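Homoprotocatechuate 2,3-dioxygenase (Brevibacterium fuscum, PDB 4Z6M) catalyses the iron(II)-dependent ring opening of homoprotocatechuate by dioxygen, cleaving the aromatic ring next to its paired hydroxyls. Local coordinates at residues Ile51-Asn63 with Thr132-Tyr145. The protein carries 1 engineered substitution. Numbering follows the deposited sequence.
Sequences IYLRSFEEFIHHN and TTHVERLHMRYDLY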
ATOM      1  N   ILE A  51      -9.307 -17.872 -26.474  1.00  9.18           N
ATOM      2  CA  ILE A  51      -9.533 -16.642 -25.731  1.00  9.56           C
ATOM      3  C   ILE A  51      -8.270 -15.826 -25.762  1.00  9.12           C
ATOM      4  O   ILE A  51      -7.190 -16.328 -25.455  1.00  9.97           O
ATOM      5  CB  ILE A  51      -9.935 -16.925 -24.268  1.00 10.67           C
ATOM      6  CG1 ILE A  51     -11.184 -17.826 -24.242  1.00 13.28           C
ATOM      7  CG2 ILE A  51     -10.159 -15.624 -23.515  1.00 10.69           C
ATOM      8  CD1 ILE A  51     -11.494 -18.391 -22.888  1.00 15.92           C
ATOM      9  N   TYR A  52      -8.412 -14.575 -26.147  1.00  8.50           N
ATOM     10  CA  TYR A  52      -7.293 -13.645 -26.284  1.00  7.93           C
ATOM     11  C   TYR A  52      -7.414 -12.634 -25.151  1.00  8.65           C
ATOM     12  O   TYR A  52      -8.445 -11.984 -25.022  1.00  8.69           O
ATOM     13  CB  TYR A  52      -7.360 -12.894 -27.610  1.00  8.86           C
ATOM     14  CG  TYR A  52      -7.072 -13.755 -28.819  1.00  8.71           C
ATOM     15  CD1 TYR A  52      -8.010 -14.672 -29.297  1.00  8.79           C
ATOM     16  CD2 TYR A  52      -5.878 -13.622 -29.510  1.00  8.68           C
ATOM     17  CE1 TYR A  52      -7.737 -15.468 -30.411  1.00  9.11           C
ATOM     18  CE2 TYR A  52      -5.595 -14.402 -30.623  1.00  9.06           C
ATOM     19  CZ  TYR A  52      -6.529 -15.324 -31.069  1.00  8.64           C
ATOM     20  OH  TYR A  52      -6.213 -16.115 -32.161  1.00 11.01           O
ATOM     21  N   LEU A  53      -6.359 -12.511 -24.343  1.00  7.29           N
ATOM     22  CA  LEU A  53      -6.384 -11.746 -23.109  1.00  7.99           C
ATOM     23  C   LEU A  53      -5.245 -10.739 -23.069  1.00  7.84           C
ATOM     24  O   LEU A  53      -4.152 -11.011 -23.573  1.00  7.88           O
ATOM     25  CB  LEU A  53      -6.220 -12.674 -21.909  1.00  8.73           C
ATOM     26  CG  LEU A  53      -7.321 -13.726 -21.751  1.00  9.40           C
ATOM     27  CD1 LEU A  53      -6.899 -14.786 -20.748  1.00 12.20           C
ATOM     28  CD2 LEU A  53      -8.633 -13.066 -21.363  1.00 11.65           C
ATOM     29  N   ARG A  54      -5.500  -9.596 -22.418  1.00  8.04           N
ATOM     30  CA  ARG A  54      -4.485  -8.588 -22.226  1.00  7.85           C
ATOM     31  C   ARG A  54      -4.518  -8.028 -20.819  1.00  7.77           C
ATOM     32  O   ARG A  54      -5.531  -8.053 -20.121  1.00  7.18           O
ATOM     33  CB  ARG A  54      -4.576  -7.468 -23.262  1.00  8.32           C
ATOM     34  CG  ARG A  54      -5.734  -6.514 -23.091  1.00  7.60           C
ATOM     35  CD  ARG A  54      -5.696  -5.469 -24.161  1.00  8.24           C
ATOM     36  NE  ARG A  54      -6.695  -4.402 -24.027  1.00  8.24           N
ATOM     37  CZ  ARG A  54      -7.910  -4.437 -24.571  1.00  7.73           C
ATOM     38  NH1 ARG A  54      -8.375  -5.539 -25.176  1.00  9.61           N
ATOM     39  NH2 ARG A  54      -8.670  -3.364 -24.509  1.00  8.94           N
ATOM     40  N   SER A  55      -3.356  -7.508 -20.439  1.00  7.33           N
ATOM     41  CA  SER A  55      -3.193  -6.834 -19.160  1.00  7.13           C
ATOM     42  C   SER A  55      -3.742  -5.404 -19.204  1.00  6.87           C
ATOM     43  O   SER A  55      -4.031  -4.862 -20.270  1.00  7.48           O
ATOM     44  CB  SER A  55      -1.720  -6.866 -18.769  1.00  7.69           C
ATOM     45  OG  SER A  55      -0.944  -6.129 -19.658  1.00 10.25           O
ATOM     46  N   PHE A  56      -3.819  -4.789 -18.022  1.00  6.50           N
ATOM     47  CA  PHE A  56      -4.457  -3.468 -17.853  1.00  6.69           C
ATOM     48  C   PHE A  56      -3.801  -2.391 -18.700  1.00  7.00           C
ATOM     49  O   PHE A  56      -4.476  -1.493 -19.172  1.00  7.94           O
ATOM     50  CB  PHE A  56      -4.382  -3.077 -16.379  1.00  7.63           C
ATOM     51  CG  PHE A  56      -5.288  -1.947 -15.952  1.00  7.63           C
ATOM     52  CD1 PHE A  56      -6.671  -2.056 -16.072  1.00  7.87           C
ATOM     53  CD2 PHE A  56      -4.762  -0.803 -15.357  1.00  7.76           C
ATOM     54  CE1 PHE A  56      -7.493  -1.035 -15.636  1.00  8.05           C
ATOM     55  CE2 PHE A  56      -5.601   0.198 -14.897  1.00  7.30           C
ATOM     56  CZ  PHE A  56      -6.949   0.072 -15.039  1.00  7.56           C
ATOM     57  N   GLU A  57      -2.470  -2.420 -18.825  1.00  6.66           N
ATOM     58  CA  GLU A  57      -1.754  -1.324 -19.487  1.00  7.49           C
ATOM     59  C   GLU A  57      -1.336  -1.617 -20.930  1.00  7.61           C
ATOM     60  O   GLU A  57      -0.644  -0.817 -21.552  1.00  9.06           O
ATOM     61  CB  GLU A  57      -0.532  -0.903 -18.653  1.00  7.74           C
ATOM     62  CG  GLU A  57      -0.908  -0.365 -17.300  1.00  8.41           C
ATOM     63  CD  GLU A  57       0.273   0.186 -16.509  1.00 10.75           C
ATOM     64  OE1 GLU A  57       1.426  -0.151 -16.865  1.00 11.88           O
ATOM     65  OE2 GLU A  57      -0.013   0.927 -15.529  1.00 14.31           O
ATOM     66  N   GLU A  58      -1.744  -2.766 -21.457  1.00  7.60           N
ATOM     67  CA  GLU A  58      -1.291  -3.167 -22.791  1.00  8.00           C
ATOM     68  C   GLU A  58      -2.050  -2.458 -23.904  1.00  7.80           C
ATOM     69  O   GLU A  58      -3.245  -2.217 -23.788  1.00  9.27           O
ATOM     70  CB  GLU A  58      -1.450  -4.673 -22.952  1.00  7.66           C
ATOM     71  CG  GLU A  58      -0.812  -5.212 -24.226  1.00  7.95           C
ATOM     72  CD  GLU A  58       0.647  -4.815 -24.325  1.00  8.09           C
ATOM     73  OE1 GLU A  58       1.483  -5.514 -23.673  1.00  8.05           O
ATOM     74  OE2 GLU A  58       0.975  -3.821 -25.024  1.00  8.38           O
ATOM     75  N   PHE A  59      -1.357  -2.141 -24.994  1.00  7.53           N
ATOM     76  CA  PHE A  59      -2.001  -1.586 -26.195  1.00  8.69           C
ATOM     77  C   PHE A  59      -1.938  -2.541 -27.397  1.00  8.69           C
ATOM     78  O   PHE A  59      -2.705  -2.381 -28.340  1.00  9.34           O
ATOM     79  CB  PHE A  59      -1.435  -0.209 -26.599  1.00  9.04           C
ATOM     80  CG  PHE A  59      -0.079  -0.278 -27.220  1.00  8.50           C
ATOM     81  CD1 PHE A  59       1.061  -0.343 -26.430  1.00  8.56           C
ATOM     82  CD2 PHE A  59       0.074  -0.321 -28.589  1.00  9.12           C
ATOM     83  CE1 PHE A  59       2.304  -0.467 -27.011  1.00 10.13           C
ATOM     84  CE2 PHE A  59       1.338  -0.412 -29.167  1.00 10.22           C
ATOM     85  CZ  PHE A  59       2.441  -0.500 -28.368  1.00 10.77           C
ATOM     86  N   ILE A  60      -1.019  -3.512 -27.390  1.00  7.83           N
ATOM     87  CA  ILE A  60      -1.022  -4.527 -28.459  1.00  8.17           C
ATOM     88  C   ILE A  60      -2.176  -5.477 -28.192  1.00  8.39           C
ATOM     89  O   ILE A  60      -2.812  -5.441 -27.133  1.00  8.52           O
ATOM     90  CB  ILE A  60       0.325  -5.288 -28.604  1.00  8.44           C
ATOM     91  CG1 ILE A  60       0.591  -6.268 -27.450  1.00  9.10           C
ATOM     92  CG2 ILE A  60       1.477  -4.305 -28.804  1.00  9.80           C
ATOM     93  CD1 ILE A  60       1.710  -7.251 -27.766  1.00 10.71           C
ATOM     94  N   HIS A  61      -2.498  -6.316 -29.176  1.00  8.89           N
ATOM     95  CA  HIS A  61      -3.784  -6.985 -29.145  1.00  8.99           C
ATOM     96  C   HIS A  61      -3.967  -7.901 -27.937  1.00  7.76           C
ATOM     97  O   HIS A  61      -5.050  -8.000 -27.384  1.00  9.09           O
ATOM     98  CB  HIS A  61      -3.966  -7.780 -30.427  1.00  8.93           C
ATOM     99  CG  HIS A  61      -5.297  -8.437 -30.553  1.00  9.91           C
ATOM    100  ND1 HIS A  61      -5.502  -9.758 -30.235  1.00 10.41           N
ATOM    101  CD2 HIS A  61      -6.477  -7.978 -31.025  1.00 10.92           C
ATOM    102  CE1 HIS A  61      -6.752 -10.092 -30.501  1.00 11.55           C
ATOM    103  NE2 HIS A  61      -7.368  -9.023 -30.967  1.00 11.85           N
ATOM    104  N   HIS A  62      -2.896  -8.577 -27.511  1.00  7.98           N
ATOM    105  CA  HIS A  62      -3.008  -9.511 -26.408  1.00  7.69           C
ATOM    106  C   HIS A  62      -1.635  -9.796 -25.797  1.00  7.01           C
ATOM    107  O   HIS A  62      -0.601  -9.577 -26.424  1.00  7.80           O
ATOM    108  CB  HIS A  62      -3.633 -10.814 -26.866  1.00  8.41           C
ATOM    109  CG  HIS A  62      -2.902 -11.440 -28.006  1.00  7.65           C
ATOM    110  ND1 HIS A  62      -3.320 -11.319 -29.311  1.00  8.79           N
ATOM    111  CD2 HIS A  62      -1.764 -12.169 -28.043  1.00  9.64           C
ATOM    112  CE1 HIS A  62      -2.473 -11.945 -30.100  1.00 10.05           C
ATOM    113  NE2 HIS A  62      -1.512 -12.462 -29.355  1.00  9.98           N
ATOM    114  N   ASN A  63      -1.682 -10.306 -24.578  1.00  6.99           N
ATOM    115  CA  ASN A  63      -0.519 -10.848 -23.871  1.00  7.26           C
ATOM    116  C   ASN A  63      -0.607 -12.360 -23.662  1.00  7.68           C
ATOM    117  O   ASN A  63       0.391 -12.986 -23.255  1.00  8.16           O
ATOM    118  CB  ASN A  63      -0.343 -10.200 -22.513  1.00  7.67           C
ATOM    119  CG  ASN A  63      -0.094  -8.708 -22.584  1.00  7.67           C
ATOM    120  OD1 ASN A  63      -0.827  -7.925 -21.960  1.00  8.51           O
ATOM    121  ND2 ASN A  63       0.923  -8.303 -23.324  1.00  7.42           N
ATOM    122  N   THR A 132       0.988  -5.765 -35.114  1.00 10.17           N
ATOM    123  CA  THR A 132      -0.048  -6.193 -34.193  1.00 10.14           C
ATOM    124  C   THR A 132      -1.182  -5.163 -34.175  1.00 10.93           C
ATOM    125  O   THR A 132      -0.945  -3.958 -34.324  1.00 12.73           O
ATOM    126  CB  THR A 132       0.507  -6.464 -32.770  1.00 11.72           C
ATOM    127  OG1 THR A 132      -0.564  -6.871 -31.895  1.00 11.50           O
ATOM    128  CG2 THR A 132       1.195  -5.254 -32.198  1.00 11.90           C
ATOM    129  N   THR A 133      -2.406  -5.649 -34.021  1.00 10.41           N
ATOM    130  CA  THR A 133      -3.572  -4.788 -33.949  1.00 10.49           C
ATOM    131  C   THR A 133      -3.581  -4.061 -32.606  1.00 11.25           C
ATOM    132  O   THR A 133      -3.577  -4.692 -31.561  1.00 12.86           O
ATOM    133  CB  THR A 133      -4.844  -5.633 -34.070  1.00 11.37           C
ATOM    134  OG1 THR A 133      -4.792  -6.340 -35.306  1.00 12.89           O
ATOM    135  CG2 THR A 133      -6.106  -4.774 -34.022  1.00 13.39           C
ATOM    136  N   HIS A 134      -3.591  -2.737 -32.657  1.00 10.14           N
ATOM    137  CA  HIS A 134      -3.713  -1.942 -31.442  1.00  9.74           C
ATOM    138  C   HIS A 134      -5.131  -1.983 -30.938  1.00  9.24           C
ATOM    139  O   HIS A 134      -6.080  -1.956 -31.731  1.00 11.32           O
ATOM    140  CB  HIS A 134      -3.338  -0.492 -31.698  1.00 11.28           C
ATOM    141  CG  HIS A 134      -1.904  -0.287 -32.018  1.00 11.34           C
ATOM    142  ND1 HIS A 134      -1.333   0.962 -31.992  1.00 14.83           N
ATOM    143  CD2 HIS A 134      -0.938  -1.143 -32.428  1.00 13.04           C
ATOM    144  CE1 HIS A 134      -0.062   0.864 -32.339  1.00 15.26           C
ATOM    145  NE2 HIS A 134       0.197  -0.401 -32.628  1.00 15.35           N
ATOM    146  N   VAL A 135      -5.264  -2.006 -29.616  1.00  8.79           N
ATOM    147  CA  VAL A 135      -6.560  -2.023 -28.958  1.00  9.12           C
ATOM    148  C   VAL A 135      -6.620  -0.901 -27.926  1.00  9.62           C
ATOM    149  O   VAL A 135      -5.630  -0.218 -27.690  1.00 11.07           O
ATOM    150  CB  VAL A 135      -6.822  -3.387 -28.309  1.00  9.50           C
ATOM    151  CG1 VAL A 135      -6.861  -4.478 -29.372  1.00 10.33           C
ATOM    152  CG2 VAL A 135      -5.790  -3.717 -27.247  1.00  9.50           C
ATOM    153  N   GLU A 136      -7.775  -0.713 -27.299  1.00  8.94           N
ATOM    154  CA  GLU A 136      -7.896   0.307 -26.260  1.00  8.14           C
ATOM    155  C   GLU A 136      -6.949  -0.002 -25.105  1.00  8.56           C
ATOM    156  O   GLU A 136      -7.067  -1.029 -24.443  1.00  8.67           O
ATOM    157  CB  GLU A 136      -9.317   0.371 -25.719  1.00  8.82           C
ATOM    158  CG  GLU A 136      -9.545   1.493 -24.705  1.00  9.95           C
ATOM    159  CD  GLU A 136     -10.907   1.428 -24.014  1.00 11.87           C
ATOM    160  OE1 GLU A 136     -11.783   0.609 -24.424  1.00 14.39           O
ATOM    161  OE2 GLU A 136     -11.104   2.203 -23.038  1.00 12.27           O
ATOM    162  N   ARG A 137      -6.023   0.914 -24.864  0.50  7.63           N
ATOM    163  CA  ARG A 137      -5.133   0.812 -23.724  0.50  7.44           C
ATOM    164  C   ARG A 137      -5.951   1.102 -22.477  0.50  7.60           C
ATOM    165  O   ARG A 137      -6.534   2.176 -22.376  0.50  7.91           O
ATOM    166  CB  ARG A 137      -3.975   1.806 -23.892  0.50  7.96           C
ATOM    167  CG  ARG A 137      -2.763   1.455 -23.049  0.50  7.98           C
ATOM    168  CD  ARG A 137      -1.528   2.320 -23.285  0.50  7.29           C
ATOM    169  NE  ARG A 137      -0.406   1.564 -22.739  0.50  6.72           N
ATOM    170  CZ  ARG A 137       0.874   1.717 -23.041  0.50  6.20           C
ATOM    171  NH1 ARG A 137       1.272   2.686 -23.841  0.50  6.57           N
ATOM    172  NH2 ARG A 137       1.760   0.876 -22.503  0.50  5.30           N
ATOM    173  N   LEU A 138      -6.052   0.140 -21.555  1.00  6.76           N
ATOM    174  CA  LEU A 138      -6.964   0.266 -20.408  1.00  6.72           C
ATOM    175  C   LEU A 138      -6.301   0.872 -19.164  1.00  6.76           C
ATOM    176  O   LEU A 138      -6.857   0.780 -18.065  1.00  7.11           O
ATOM    177  CB  LEU A 138      -7.591  -1.083 -20.057  1.00  6.82           C
ATOM    178  CG  LEU A 138      -8.359  -1.779 -21.189  1.00  7.59           C
ATOM    179  CD1 LEU A 138      -8.730  -3.198 -20.774  1.00  8.79           C
ATOM    180  CD2 LEU A 138      -9.597  -1.010 -21.614  1.00  8.49           C
ATOM    181  N   HIS A 139      -5.160   1.531 -19.331  1.00  6.98           N
ATOM    182  CA  HIS A 139      -4.314   1.901 -18.195  1.00  7.21           C
ATOM    183  C   HIS A 139      -4.956   2.912 -17.227  1.00  6.97           C
ATOM    184  O   HIS A 139      -4.498   3.035 -16.084  1.00  7.09           O
ATOM    185  CB  HIS A 139      -2.955   2.430 -18.660  1.00  7.84           C
ATOM    186  CG  HIS A 139      -3.004   3.750 -19.346  1.00  8.78           C
ATOM    187  ND1 HIS A 139      -3.719   3.991 -20.502  1.00 11.48           N
ATOM    188  CD2 HIS A 139      -2.378   4.911 -19.042  1.00  8.29           C
ATOM    189  CE1 HIS A 139      -3.571   5.262 -20.841  1.00 11.34           C
ATOM    190  NE2 HIS A 139      -2.737   5.829 -19.989  1.00 10.28           N
ATOM    191  N   MET A 140      -5.987   3.636 -17.693  1.00  6.73           N
ATOM    192  CA  MET A 140      -6.727   4.571 -16.813  1.00  7.26           C
ATOM    193  C   MET A 140      -8.162   4.171 -16.638  1.00  6.77           C
ATOM    194  O   MET A 140      -8.981   4.973 -16.153  1.00  7.57           O
ATOM    195  CB  MET A 140      -6.616   6.002 -17.321  1.00  7.51           C
ATOM    196  CG  MET A 140      -5.172   6.433 -17.497  1.00  8.79           C
ATOM    197  SD  MET A 140      -4.907   8.184 -17.747  1.00 10.68           S
ATOM    198  CE  MET A 140      -5.400   8.808 -16.165  1.00 10.59           C
ATOM    199  N   ARG A 141      -8.464   2.914 -16.984  1.00  6.99           N
ATOM    200  CA  ARG A 141      -9.853   2.408 -16.839  1.00  7.58           C
ATOM    201  C   ARG A 141     -10.085   1.884 -15.417  1.00  7.14           C
ATOM    202  O   ARG A 141     -10.316   0.712 -15.149  1.00  7.76           O
ATOM    203  CB  ARG A 141     -10.189   1.369 -17.916  1.00  7.87           C
ATOM    204  CG  ARG A 141     -10.282   1.966 -19.313  1.00  8.45           C
ATOM    205  CD  ARG A 141     -11.470   2.909 -19.512  1.00  9.00           C
ATOM    206  NE  ARG A 141     -12.726   2.309 -19.095  1.00  9.25           N
ATOM    207  CZ  ARG A 141     -13.439   1.457 -19.826  1.00 10.81           C
ATOM    208  NH1 ARG A 141     -13.060   1.133 -21.053  1.00 12.69           N
ATOM    209  NH2 ARG A 141     -14.531   0.929 -19.306  1.00 12.01           N
ATOM    210  N   TYR A 142     -10.022   2.805 -14.463  1.00  7.14           N
ATOM    211  CA  TYR A 142     -10.113   2.416 -13.074  1.00  7.31           C
ATOM    212  C   TYR A 142     -11.497   1.937 -12.690  1.00  7.77           C
ATOM    213  O   TYR A 142     -11.664   1.370 -11.614  1.00  8.39           O
ATOM    214  CB  TYR A 142      -9.692   3.597 -12.188  1.00  7.43           C
ATOM    215  CG  TYR A 142      -8.235   3.966 -12.342  1.00  7.30           C
ATOM    216  CD1 TYR A 142      -7.229   3.199 -11.743  1.00  7.93           C
ATOM    217  CD2 TYR A 142      -7.855   5.079 -13.081  1.00  7.19           C
ATOM    218  CE1 TYR A 142      -5.902   3.542 -11.885  1.00  8.50           C
ATOM    219  CE2 TYR A 142      -6.532   5.430 -13.214  1.00  7.41           C
ATOM    220  CZ  TYR A 142      -5.549   4.656 -12.618  1.00  7.60           C
ATOM    221  OH  TYR A 142      -4.214   4.978 -12.714  1.00  8.79           O
ATOM    222  N   ASP A 143     -12.481   2.163 -13.568  1.00  7.58           N
ATOM    223  CA  ASP A 143     -13.773   1.513 -13.456  1.00  8.19           C
ATOM    224  C   ASP A 143     -13.746   0.007 -13.672  1.00  9.07           C
ATOM    225  O   ASP A 143     -14.666  -0.675 -13.224  1.00 12.25           O
ATOM    226  CB  ASP A 143     -14.789   2.168 -14.401  1.00  9.22           C
ATOM    227  CG  ASP A 143     -14.356   2.187 -15.873  1.00  9.53           C
ATOM    228  OD1 ASP A 143     -13.186   2.438 -16.206  1.00  9.17           O
ATOM    229  OD2 ASP A 143     -15.234   1.991 -16.721  1.00 13.43           O
ATOM    230  N   LEU A 144     -12.676  -0.504 -14.282  1.00  8.72           N
ATOM    231  CA  LEU A 144     -12.457  -1.935 -14.500  1.00 10.06           C
ATOM    232  C   LEU A 144     -11.398  -2.509 -13.545  1.00 11.25           C
ATOM    233  O   LEU A 144     -11.204  -3.709 -13.480  1.00 18.03           O
ATOM    234  CB  LEU A 144     -12.026  -2.174 -15.929  1.00 10.41           C
ATOM    235  CG  LEU A 144     -12.921  -1.593 -17.006  1.00 10.56           C
ATOM    236  CD1 LEU A 144     -12.337  -1.942 -18.373  1.00 12.05           C
ATOM    237  CD2 LEU A 144     -14.343  -2.120 -16.858  1.00 13.26           C
ATOM    238  N   TYR A 145     -10.670  -1.654 -12.858  1.00  9.25           N
ATOM    239  CA  TYR A 145      -9.497  -2.081 -12.090  1.00  9.11           C
ATOM    240  C   TYR A 145      -9.882  -2.979 -10.926  1.00  8.58           C
ATOM    241  O   TYR A 145     -10.700  -2.616 -10.067  1.00 10.50           O
ATOM    242  CB  TYR A 145      -8.768  -0.865 -11.575  1.00  9.14           C
ATOM    243  CG  TYR A 145      -7.391  -1.070 -10.971  1.00  9.47           C
ATOM    244  CD1 TYR A 145      -6.293  -1.131 -11.781  1.00  9.47           C
ATOM    245  CD2 TYR A 145      -7.180  -1.074  -9.594  1.00 10.56           C
ATOM    246  CE1 TYR A 145      -5.016  -1.255 -11.265  1.00 10.49           C
ATOM    247  CE2 TYR A 145      -5.897  -1.209  -9.083  1.00 10.20           C
ATOM    248  CZ  TYR A 145      -4.828  -1.290  -9.928  1.00  9.44           C
ATOM    249  OH  TYR A 145      -3.525  -1.406  -9.424  1.00 11.06           O
TER
HETATM  250  O   HOH W   1      -5.241  -2.751 -22.044  1.00  7.26           O
HETATM  251  O   HOH W   2      -2.489   1.727 -14.650  1.00 11.30           O
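R54, at the end of strand 50-54, sends an extended side chain to the loop 132-145, where its NH2 donates to E136 O at 2.8 Å, in the carbonyl plane and on a lone pair. V135 CG2 lies over one face of this guanidinium. NE of R54 gives its proton to water 1, which also accepts from L138 N (3.0 Å) and lies 2.7 Å from E58 O. R137 reaches the other way: in one of its two modelled conformers, with CG anti to its backbone N (chi1 -160°), the straight chain brings NE within 2.7 Å of E57 O, and NH2 adds a weak second bond. F59 CD1 then sits above the centre of the R137 guanidinium. The edge of the F59 ring meets the face of H134 (planes 81° apart), and V135 N donates to F59 O at 2.9 Å. The edge of Y145 meets one face of F56, and L138 O, which accepts from R141 N, packs over the opposite face. Water 2 joins E57 OE2 to H139 O, and the same carboxylate bonds to H220 and R152. Apart from the V135-F59 bond, the loop carbonyls are thus met mainly by arginines and waters, tying the linker between the two glyoxalase-family sheets to the first sheet. H134 NE2, through D279, and this R137 conformer, through N280 and Y274, extend the tie to the second subunit.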